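Local coordinates for sensor protein (PDB 3MYF) that probably relays phosphoryl groups through a histidine on its histidine phosphotransfer (Hpt) domain, as part of a hybrid sensor histidine kinase, at residues A22-L30 and V105-L113; L33-L44 and I95-E106. All coordinates share one frame; numbering follows the deposited sequence.

Contact 1 (A22-L30 and V105-L113); sequences ALEMLKMLL and VESAVKQVL
The helical segments A22-L30 and V105-L113 run in roughly opposite directions, at 139° to each other, their axes 10.2 Å apart at the closest point, with L26 facing V109 and L30 facing E106. L30 is the knob of this interface: its side chain sits in a hole formed by E106, V109, K110 and L113. With its CG anti to the backbone N (chi1 177°), the isobutyl group reaches the second helix and its two methyls divide the work. CD2 meets L113 CD1 at 3.7 Å, the two leucines sliding past each other in opposite directions, while both methyls press on the aliphatic part of K110, whose chain crosses L30 at about a right angle. Further along, the other branch of L113 takes over: its CD2 lies 3.8 Å from CD2 of L23, so one leucine spans two turns of the facing helix. One turn before L113, V109 sets CG1 on L26, 3.7 Å from the carbonyl O and 4.0 Å from CB. L26 CD1 reaches V112 CG1 more loosely, at 4.2 Å. No hydrogen bond joins the two segments, and the side chains meet through carbon atoms. Around it, helix 8-14 packs W8 and C11 against L26, L59 and A62 of helix 49-63 meet L29, and M28 of the second subunit packs on M25 and L29.

Contact 2 (L33-L44 and I95-E106); sequences LPETVEKIQTAL and ILELLDELTKVE
L99, L33 and I40 bury the most surface where L33-L44 meets I95-E106. L99 works mainly through CD2, which lies 3.6 Å from I40 CG2 and also touches V37 CG1, while its CD1 rests on the aliphatic CG of Q41. I40 is the knob between I95, L98, L99 and L102, and its two branches part company: chi1 of -66° sets CG1 beside the backbone N and CG2 anti to it, so that CG2 meets I95 CG2 at 3.7 Å, whereas the longer branch carries CD1 against both L98 CD2 and L102 CD1. An alanine at I40 would strip away both branches, and the hole among these four residues would probably be left underfilled, with the L99 and L102 methyls less firmly held. The segments are nearly antiparallel, at 163°, with axes 10.7 Å apart at their closest, and belong to two long helices of the helical bundle characteristic of Hpt domains; T55 and I56 of helix 49-63 touch I40 and L98, respectively, so a third helix packs against this seam. At the other end L33 splits its methyls, CD1 to V105 CG1 at 3.8 Å and CD2 to L102 CD2 at 4.0 Å. E106 lies across it, its CG 3.8 Å from L33 CD1. Extended beyond CG, the glutamate brings OE2 over the start of the facing segment, 3.7 Å from L33 CB and near V37 CG2, van der Waals contacts rather than hydrogen bonds. Opposite I95, L44 CD2 touches L96 CD2 at 4.0 Å, and V88 from a loop packs on both L44 and I95.

Overall arrangement
Contacts 1 and 2 share one seam between helix 19-46 and helix 92-116, their centres 15 Å apart. V105 and E106 belong to both, and the span closed by contact 1 holds nearly all of contact 2. Neither is wholly core: each runs from buried residues to exposed ones at its edge. Contact 2 lies nearer the centre of the chain, buries more surface over longer segments (595 against 472 Å²) and has its helices closer to antiparallel; in contact 1 they cross more obliquely. Aliphatic side chains hold both, without a hydrogen bond across. Their polar edges differ: two lysines' methylene chains in contact 1, a glutamate and a glutamine in contact 2. Only contact 1 touches the second subunit.

Contact 1 (A22-L30 and V105-L113)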
loop_
_atom_site.group_PDB
_atom_site.type_symbol
_atom_site.label_atom_id
_atom_site.label_comp_id
_atom_site.label_asym_id
_atom_site.label_seq_id
_atom_site.Cartn_x
_atom_site.Cartn_y
_atom_site.Cartn_z
ATOM N N ALA A 22 -11.704 3.049 -3.680
ATOM C CA ALA A 22 -11.391 1.947 -4.595
ATOM C C ALA A 22 -10.163 2.238 -5.451
ATOM O O ALA A 22 -9.221 1.449 -5.464
ATOM C CB ALA A 22 -12.581 1.626 -5.463
ATOM N N LEU A 23 -10.150 3.381 -6.139
ATOM C CA LEU A 23 -9.001 3.726 -6.963
ATOM C C LEU A 23 -7.756 3.946 -6.104
ATOM O O LEU A 23 -6.647 3.649 -6.543
ATOM C CB LEU A 23 -9.271 4.958 -7.822
ATOM C CG LEU A 23 -10.175 4.814 -9.050
ATOM C CD1 LEU A 23 -10.727 6.198 -9.416
ATOM C CD2 LEU A 23 -9.437 4.203 -10.216
ATOM N N GLU A 24 -7.941 4.458 -4.885
ATOM C CA GLU A 24 -6.799 4.666 -3.989
ATOM C C GLU A 24 -6.211 3.332 -3.544
ATOM O O GLU A 24 -4.990 3.180 -3.502
ATOM C CB GLU A 24 -7.158 5.553 -2.790
ATOM C CG GLU A 24 -6.029 5.757 -1.770
ATOM C CD GLU A 24 -4.703 6.268 -2.361
ATOM O OE1 GLU A 24 -4.705 7.061 -3.328
ATOM O OE2 GLU A 24 -3.643 5.889 -1.838
HETATM N N MSE A 25 -7.083 2.375 -3.232
HETATM C CA MSE A 25 -6.659 1.012 -2.895
HETATM C C MSE A 25 -5.886 0.389 -4.044
HETATM O O MSE A 25 -4.880 -0.278 -3.829
HETATM C CB MSE A 25 -7.858 0.119 -2.560
HETATM C CG MSE A 25 -8.809 0.718 -1.568
HETATM SE SE MSE A 25 -9.142 -0.477 -0.096
HETATM C CE MSE A 25 -7.288 -0.662 0.462
ATOM N N LEU A 26 -6.355 0.625 -5.268
ATOM C CA LEU A 26 -5.689 0.072 -6.438
ATOM C C LEU A 26 -4.327 0.746 -6.621
ATOM O O LEU A 26 -3.350 0.079 -6.985
ATOM C CB LEU A 26 -6.569 0.202 -7.686
ATOM C CG LEU A 26 -7.755 -0.776 -7.783
ATOM C CD1 LEU A 26 -8.578 -0.511 -9.031
ATOM C CD2 LEU A 26 -7.317 -2.249 -7.722
ATOM N N LYS A 27 -4.266 2.042 -6.312
ATOM C CA LYS A 27 -2.988 2.780 -6.327
ATOM C C LYS A 27 -1.992 2.167 -5.327
ATOM O O LYS A 27 -0.829 1.941 -5.673
ATOM C CB LYS A 27 -3.184 4.271 -6.047
ATOM C CG LYS A 27 -3.657 5.109 -7.240
ATOM C CD LYS A 27 -4.001 6.529 -6.834
ATOM C CE LYS A 27 -4.446 7.370 -8.047
ATOM N NZ LYS A 27 -4.917 8.732 -7.674
HETATM N N MSE A 28 -2.472 1.886 -4.112
HETATM C CA MSE A 28 -1.623 1.364 -3.041
HETATM C C MSE A 28 -1.134 -0.037 -3.375
HETATM O O MSE A 28 0.015 -0.375 -3.111
HETATM C CB MSE A 28 -2.355 1.370 -1.693
HETATM C CG MSE A 28 -2.795 2.757 -1.200
HETATM SE SE MSE A 28 -3.370 2.736 0.662
HETATM C CE MSE A 28 -4.573 4.243 0.701
ATOM N N LEU A 29 -2.015 -0.852 -3.957
ATOM C CA LEU A 29 -1.625 -2.195 -4.377
ATOM C C LEU A 29 -0.526 -2.130 -5.444
ATOM O O LEU A 29 0.508 -2.775 -5.297
ATOM C CB LEU A 29 -2.839 -2.974 -4.892
ATOM C CG LEU A 29 -2.612 -4.385 -5.432
ATOM C CD1 LEU A 29 -2.165 -5.266 -4.262
ATOM C CD2 LEU A 29 -3.858 -4.940 -6.043
ATOM N N LEU A 30 -0.742 -1.329 -6.485
ATOM C CA LEU A 30 0.203 -1.190 -7.584
ATOM C C LEU A 30 1.583 -0.715 -7.115
ATOM O O LEU A 30 2.603 -1.251 -7.548
ATOM C CB LEU A 30 -0.351 -0.271 -8.688
ATOM C CG LEU A 30 0.574 0.020 -9.883
ATOM C CD1 LEU A 30 0.847 -1.243 -10.672
ATOM C CD2 LEU A 30 0.009 1.145 -10.817
ATOM N N VAL A 105 -1.942 -8.670 -13.189
ATOM C CA VAL A 105 -2.589 -7.703 -12.278
ATOM C C VAL A 105 -1.937 -6.323 -12.399
ATOM O O VAL A 105 -2.643 -5.304 -12.442
ATOM C CB VAL A 105 -2.588 -8.202 -10.789
ATOM C CG1 VAL A 105 -2.962 -7.069 -9.806
ATOM C CG2 VAL A 105 -3.572 -9.371 -10.614
ATOM N N GLU A 106 -0.604 -6.292 -12.470
ATOM C CA GLU A 106 0.141 -5.032 -12.653
ATOM C C GLU A 106 -0.307 -4.338 -13.934
ATOM O O GLU A 106 -0.515 -3.116 -13.958
ATOM C CB GLU A 106 1.653 -5.269 -12.692
ATOM C CG GLU A 106 2.282 -5.566 -11.328
ATOM C CD GLU A 106 3.743 -5.999 -11.411
ATOM O OE1 GLU A 106 4.183 -6.406 -12.509
ATOM O OE2 GLU A 106 4.450 -5.955 -10.367
ATOM N N SER A 107 -0.440 -5.114 -15.005
ATOM C CA SER A 107 -0.877 -4.550 -16.283
ATOM C C SER A 107 -2.324 -4.060 -16.204
ATOM O O SER A 107 -2.652 -2.970 -16.695
ATOM C CB SER A 107 -0.720 -5.567 -17.416
ATOM O OG SER A 107 -1.507 -5.154 -18.535
ATOM N N ALA A 108 -3.188 -4.869 -15.592
ATOM C CA ALA A 108 -4.619 -4.566 -15.535
ATOM C C ALA A 108 -4.888 -3.310 -14.720
ATOM O O ALA A 108 -5.686 -2.460 -15.127
ATOM C CB ALA A 108 -5.387 -5.733 -14.968
ATOM N N VAL A 109 -4.209 -3.190 -13.578
ATOM C CA VAL A 109 -4.380 -2.020 -12.712
ATOM C C VAL A 109 -3.829 -0.752 -13.375
ATOM O O VAL A 109 -4.501 0.294 -13.373
ATOM C CB VAL A 109 -3.766 -2.226 -11.303
ATOM C CG1 VAL A 109 -3.951 -0.981 -10.439
ATOM C CG2 VAL A 109 -4.385 -3.434 -10.608
ATOM N N LYS A 110 -2.638 -0.850 -13.971
ATOM C CA LYS A 110 -2.048 0.269 -14.730
ATOM C C LYS A 110 -2.953 0.722 -15.878
ATOM O O LYS A 110 -2.941 1.895 -16.290
ATOM C CB LYS A 110 -0.672 -0.111 -15.276
ATOM C CG LYS A 110 0.426 -0.140 -14.231
ATOM C CD LYS A 110 1.784 -0.371 -14.873
ATOM C CE LYS A 110 2.757 -1.004 -13.884
ATOM N NZ LYS A 110 4.148 -0.486 -14.090
ATOM N N GLN A 111 -3.746 -0.214 -16.389
ATOM C CA GLN A 111 -4.710 0.090 -17.439
ATOM C C GLN A 111 -5.935 0.802 -16.863
ATOM O O GLN A 111 -6.409 1.809 -17.434
ATOM C CB GLN A 111 -5.107 -1.199 -18.175
ATOM N N VAL A 112 -6.438 0.293 -15.739
ATOM C CA VAL A 112 -7.613 0.861 -15.068
ATOM C C VAL A 112 -7.329 2.242 -14.452
ATOM O O VAL A 112 -8.257 3.011 -14.184
ATOM C CB VAL A 112 -8.210 -0.129 -14.022
ATOM C CG1 VAL A 112 -9.199 0.561 -13.087
ATOM C CG2 VAL A 112 -8.890 -1.289 -14.729
ATOM N N LEU A 113 -6.049 2.555 -14.250
ATOM C CA LEU A 113 -5.649 3.863 -13.727
ATOM C C LEU A 113 -5.385 4.868 -14.843
ATOM O O LEU A 113 -5.650 6.060 -14.677
ATOM C CB LEU A 113 -4.439 3.753 -12.793
ATOM C CG LEU A 113 -4.627 2.939 -11.498
ATOM C CD1 LEU A 113 -3.307 2.772 -10.760
ATOM C CD2 LEU A 113 -5.669 3.538 -10.579
#

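Contact 2 (L33-L44 and I95-E106)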
loop_
_atom_site.group_PDB
_atom_site.type_symbol
_atom_site.label_atom_id
_atom_site.label_comp_id
_atom_site.label_asym_id
_atom_site.label_seq_id
_atom_site.Cartn_x
_atom_site.Cartn_y
_atom_site.Cartn_z
ATOM N N LEU A 33 3.338 -3.708 -5.488
ATOM C CA LEU A 33 3.497 -4.978 -6.213
ATOM C C LEU A 33 4.930 -5.305 -6.697
ATOM O O LEU A 33 5.336 -6.462 -6.613
ATOM C CB LEU A 33 2.474 -5.107 -7.349
ATOM C CG LEU A 33 1.093 -5.630 -6.956
ATOM C CD1 LEU A 33 0.153 -5.586 -8.163
ATOM C CD2 LEU A 33 1.210 -7.056 -6.426
ATOM N N PRO A 34 5.700 -4.311 -7.202
ATOM C CA PRO A 34 7.027 -4.746 -7.652
ATOM C C PRO A 34 7.891 -5.347 -6.521
ATOM O O PRO A 34 8.548 -6.376 -6.754
ATOM C CB PRO A 34 7.626 -3.472 -8.255
ATOM C CG PRO A 34 6.401 -2.725 -8.742
ATOM C CD PRO A 34 5.428 -2.921 -7.625
ATOM N N GLU A 35 7.835 -4.743 -5.325
ATOM C CA GLU A 35 8.542 -5.266 -4.146
ATOM C C GLU A 35 8.004 -6.626 -3.688
ATOM O O GLU A 35 8.778 -7.502 -3.280
ATOM C CB GLU A 35 8.501 -4.247 -2.994
ATOM C CG GLU A 35 9.004 -4.754 -1.646
ATOM C CD GLU A 35 10.517 -4.835 -1.556
ATOM O OE1 GLU A 35 11.188 -4.776 -2.610
ATOM O OE2 GLU A 35 11.035 -4.959 -0.422
ATOM N N THR A 36 6.686 -6.803 -3.735
ATOM C CA THR A 36 6.064 -8.080 -3.396
ATOM C C THR A 36 6.531 -9.194 -4.329
ATOM O O THR A 36 6.893 -10.297 -3.860
ATOM C CB THR A 36 4.532 -7.971 -3.417
ATOM O OG1 THR A 36 4.111 -7.108 -2.352
ATOM C CG2 THR A 36 3.879 -9.355 -3.232
ATOM N N VAL A 37 6.524 -8.912 -5.633
ATOM C CA VAL A 37 6.984 -9.880 -6.642
ATOM C C VAL A 37 8.456 -10.299 -6.382
ATOM O O VAL A 37 8.762 -11.496 -6.385
ATOM C CB VAL A 37 6.810 -9.317 -8.089
ATOM C CG1 VAL A 37 7.594 -10.135 -9.121
ATOM C CG2 VAL A 37 5.319 -9.245 -8.483
ATOM N N GLU A 38 9.348 -9.322 -6.163
ATOM C CA GLU A 38 10.767 -9.600 -5.849
ATOM C C GLU A 38 10.953 -10.447 -4.582
ATOM O O GLU A 38 11.777 -11.375 -4.561
ATOM C CB GLU A 38 11.601 -8.296 -5.751
ATOM N N LYS A 39 10.215 -10.114 -3.527
ATOM C CA LYS A 39 10.260 -10.887 -2.292
ATOM C C LYS A 39 9.765 -12.327 -2.491
ATOM O O LYS A 39 10.339 -13.260 -1.928
ATOM C CB LYS A 39 9.472 -10.194 -1.167
ATOM C CG LYS A 39 10.116 -8.907 -0.629
ATOM C CD LYS A 39 9.734 -8.620 0.835
ATOM C CE LYS A 39 8.250 -8.310 1.017
ATOM N NZ LYS A 39 7.986 -6.877 1.360
ATOM N N ILE A 40 8.702 -12.511 -3.274
ATOM C CA ILE A 40 8.198 -13.867 -3.571
ATOM C C ILE A 40 9.226 -14.649 -4.397
ATOM O O ILE A 40 9.549 -15.803 -4.071
ATOM C CB ILE A 40 6.829 -13.828 -4.286
ATOM C CG1 ILE A 40 5.751 -13.248 -3.355
ATOM C CG2 ILE A 40 6.418 -15.190 -4.783
ATOM C CD1 ILE A 40 4.419 -12.863 -4.075
ATOM N N GLN A 41 9.757 -14.019 -5.448
ATOM C CA GLN A 41 10.736 -14.682 -6.307
ATOM C C GLN A 41 11.959 -15.128 -5.509
ATOM O O GLN A 41 12.475 -16.224 -5.719
ATOM C CB GLN A 41 11.212 -13.756 -7.417
ATOM C CG GLN A 41 10.215 -13.507 -8.532
ATOM C CD GLN A 41 10.625 -12.346 -9.424
ATOM O OE1 GLN A 41 11.311 -11.414 -8.990
ATOM N NE2 GLN A 41 10.184 -12.389 -10.678
ATOM N N THR A 42 12.421 -14.258 -4.611
ATOM C CA THR A 42 13.635 -14.510 -3.837
ATOM C C THR A 42 13.392 -15.617 -2.821
ATOM O O THR A 42 14.208 -16.534 -2.699
ATOM C CB THR A 42 14.137 -13.235 -3.141
ATOM O OG1 THR A 42 14.352 -12.220 -4.127
ATOM C CG2 THR A 42 15.458 -13.475 -2.414
ATOM N N ALA A 43 12.263 -15.538 -2.115
ATOM C CA ALA A 43 11.898 -16.574 -1.138
ATOM C C ALA A 43 11.747 -17.961 -1.786
ATOM O O ALA A 43 12.144 -18.978 -1.203
ATOM C CB ALA A 43 10.635 -16.174 -0.365
ATOM N N LEU A 44 11.218 -18.002 -3.005
ATOM C CA LEU A 44 11.106 -19.269 -3.740
ATOM C C LEU A 44 12.491 -19.909 -4.008
ATOM O O LEU A 44 12.685 -21.113 -3.791
ATOM C CB LEU A 44 10.310 -19.077 -5.033
ATOM C CG LEU A 44 10.059 -20.286 -5.935
ATOM C CD1 LEU A 44 9.150 -21.302 -5.219
ATOM C CD2 LEU A 44 9.445 -19.870 -7.260
ATOM N N ILE A 95 2.881 -21.019 -6.391
ATOM C CA ILE A 95 3.636 -19.765 -6.295
ATOM C C ILE A 95 3.975 -19.237 -7.683
ATOM O O ILE A 95 3.855 -18.018 -7.950
ATOM C CB ILE A 95 4.886 -19.920 -5.403
ATOM C CG1 ILE A 95 4.444 -20.115 -3.950
ATOM C CG2 ILE A 95 5.818 -18.715 -5.566
ATOM C CD1 ILE A 95 5.535 -20.721 -3.037
ATOM N N LEU A 96 4.358 -20.145 -8.583
ATOM C CA LEU A 96 4.652 -19.769 -9.973
ATOM C C LEU A 96 3.403 -19.226 -10.664
ATOM O O LEU A 96 3.469 -18.248 -11.438
ATOM C CB LEU A 96 5.251 -20.943 -10.778
ATOM C CG LEU A 96 6.710 -21.364 -10.516
ATOM C CD1 LEU A 96 7.093 -22.630 -11.297
ATOM C CD2 LEU A 96 7.723 -20.244 -10.813
ATOM N N GLU A 97 2.269 -19.874 -10.400
ATOM C CA GLU A 97 0.999 -19.426 -10.935
ATOM C C GLU A 97 0.675 -18.042 -10.368
ATOM O O GLU A 97 0.143 -17.184 -11.078
ATOM C CB GLU A 97 -0.106 -20.391 -10.556
ATOM C CG GLU A 97 -1.406 -20.145 -11.299
ATOM C CD GLU A 97 -2.487 -21.128 -10.899
ATOM O OE1 GLU A 97 -2.153 -22.116 -10.183
ATOM O OE2 GLU A 97 -3.654 -20.919 -11.311
ATOM N N LEU A 98 0.959 -17.847 -9.086
ATOM C CA LEU A 98 0.715 -16.539 -8.473
ATOM C C LEU A 98 1.578 -15.446 -9.092
ATOM O O LEU A 98 1.077 -14.334 -9.383
ATOM C CB LEU A 98 0.899 -16.559 -6.965
ATOM C CG LEU A 98 0.781 -15.180 -6.281
ATOM C CD1 LEU A 98 -0.657 -14.622 -6.304
ATOM C CD2 LEU A 98 1.288 -15.320 -4.859
ATOM N N LEU A 99 2.861 -15.742 -9.302
ATOM C CA LEU A 99 3.760 -14.745 -9.917
ATOM C C LEU A 99 3.270 -14.342 -11.295
ATOM O O LEU A 99 3.251 -13.153 -11.628
ATOM C CB LEU A 99 5.192 -15.280 -10.010
ATOM C CG LEU A 99 5.933 -15.330 -8.676
ATOM C CD1 LEU A 99 7.224 -16.151 -8.820
ATOM C CD2 LEU A 99 6.224 -13.923 -8.176
ATOM N N ASP A 100 2.873 -15.327 -12.097
ATOM C CA ASP A 100 2.345 -15.057 -13.435
ATOM C C ASP A 100 1.098 -14.160 -13.343
ATOM O O ASP A 100 0.931 -13.220 -14.140
ATOM C CB ASP A 100 1.999 -16.373 -14.151
ATOM C CG ASP A 100 1.476 -16.152 -15.545
ATOM O OD1 ASP A 100 0.252 -16.277 -15.752
ATOM O OD2 ASP A 100 2.281 -15.836 -16.437
ATOM N N GLU A 101 0.234 -14.464 -12.381
ATOM C CA GLU A 101 -0.960 -13.662 -12.133
ATOM C C GLU A 101 -0.647 -12.213 -11.735
ATOM O O GLU A 101 -1.341 -11.305 -12.167
ATOM C CB GLU A 101 -1.874 -14.338 -11.098
ATOM C CG GLU A 101 -3.248 -13.661 -10.869
ATOM C CD GLU A 101 -4.152 -13.627 -12.103
ATOM O OE1 GLU A 101 -3.953 -14.403 -13.063
ATOM O OE2 GLU A 101 -5.098 -12.826 -12.100
ATOM N N LEU A 102 0.394 -11.996 -10.928
ATOM C CA LEU A 102 0.753 -10.633 -10.505
ATOM C C LEU A 102 1.241 -9.748 -11.647
ATOM O O LEU A 102 0.970 -8.542 -11.664
ATOM C CB LEU A 102 1.752 -10.647 -9.358
ATOM C CG LEU A 102 1.132 -11.264 -8.110
ATOM C CD1 LEU A 102 2.162 -11.265 -6.964
ATOM C CD2 LEU A 102 -0.156 -10.536 -7.711
ATOM N N THR A 103 1.932 -10.353 -12.612
ATOM C CA THR A 103 2.271 -9.654 -13.840
ATOM C C THR A 103 1.011 -9.164 -14.576
ATOM O O THR A 103 0.964 -8.018 -15.029
ATOM C CB THR A 103 3.163 -10.521 -14.760
ATOM O OG1 THR A 103 4.423 -10.738 -14.120
ATOM C CG2 THR A 103 3.421 -9.814 -16.093
ATOM N N LYS A 104 -0.005 -10.021 -14.690
ATOM C CA LYS A 104 -1.278 -9.624 -15.324
ATOM C C LYS A 104 -2.034 -8.571 -14.508
ATOM O O LYS A 104 -2.723 -7.709 -15.069
ATOM C CB LYS A 104 -2.189 -10.835 -15.542
ATOM C CG LYS A 104 -1.633 -11.895 -16.488
ATOM C CD LYS A 104 -2.400 -13.202 -16.323
ATOM C CE LYS A 104 -1.869 -14.260 -17.258
ATOM N NZ LYS A 104 -2.421 -15.593 -16.917
ATOM N N VAL A 105 -1.942 -8.670 -13.189
ATOM C CA VAL A 105 -2.589 -7.703 -12.278
ATOM C C VAL A 105 -1.937 -6.323 -12.399
ATOM O O VAL A 105 -2.643 -5.304 -12.442
ATOM C CB VAL A 105 -2.588 -8.202 -10.789
ATOM C CG1 VAL A 105 -2.962 -7.069 -9.806
ATOM C CG2 VAL A 105 -3.572 -9.371 -10.614
ATOM N N GLU A 106 -0.604 -6.292 -12.470
ATOM C CA GLU A 106 0.141 -5.032 -12.653
ATOM C C GLU A 106 -0.307 -4.338 -13.934
ATOM O O GLU A 106 -0.515 -3.116 -13.958
ATOM C CB GLU A 106 1.653 -5.269 -12.692
ATOM C CG GLU A 106 2.282 -5.566 -11.328
ATOM C CD GLU A 106 3.743 -5.999 -11.411
ATOM O OE1 GLU A 106 4.183 -6.406 -12.509
ATOM O OE2 GLU A 106 4.450 -5.955 -10.367
#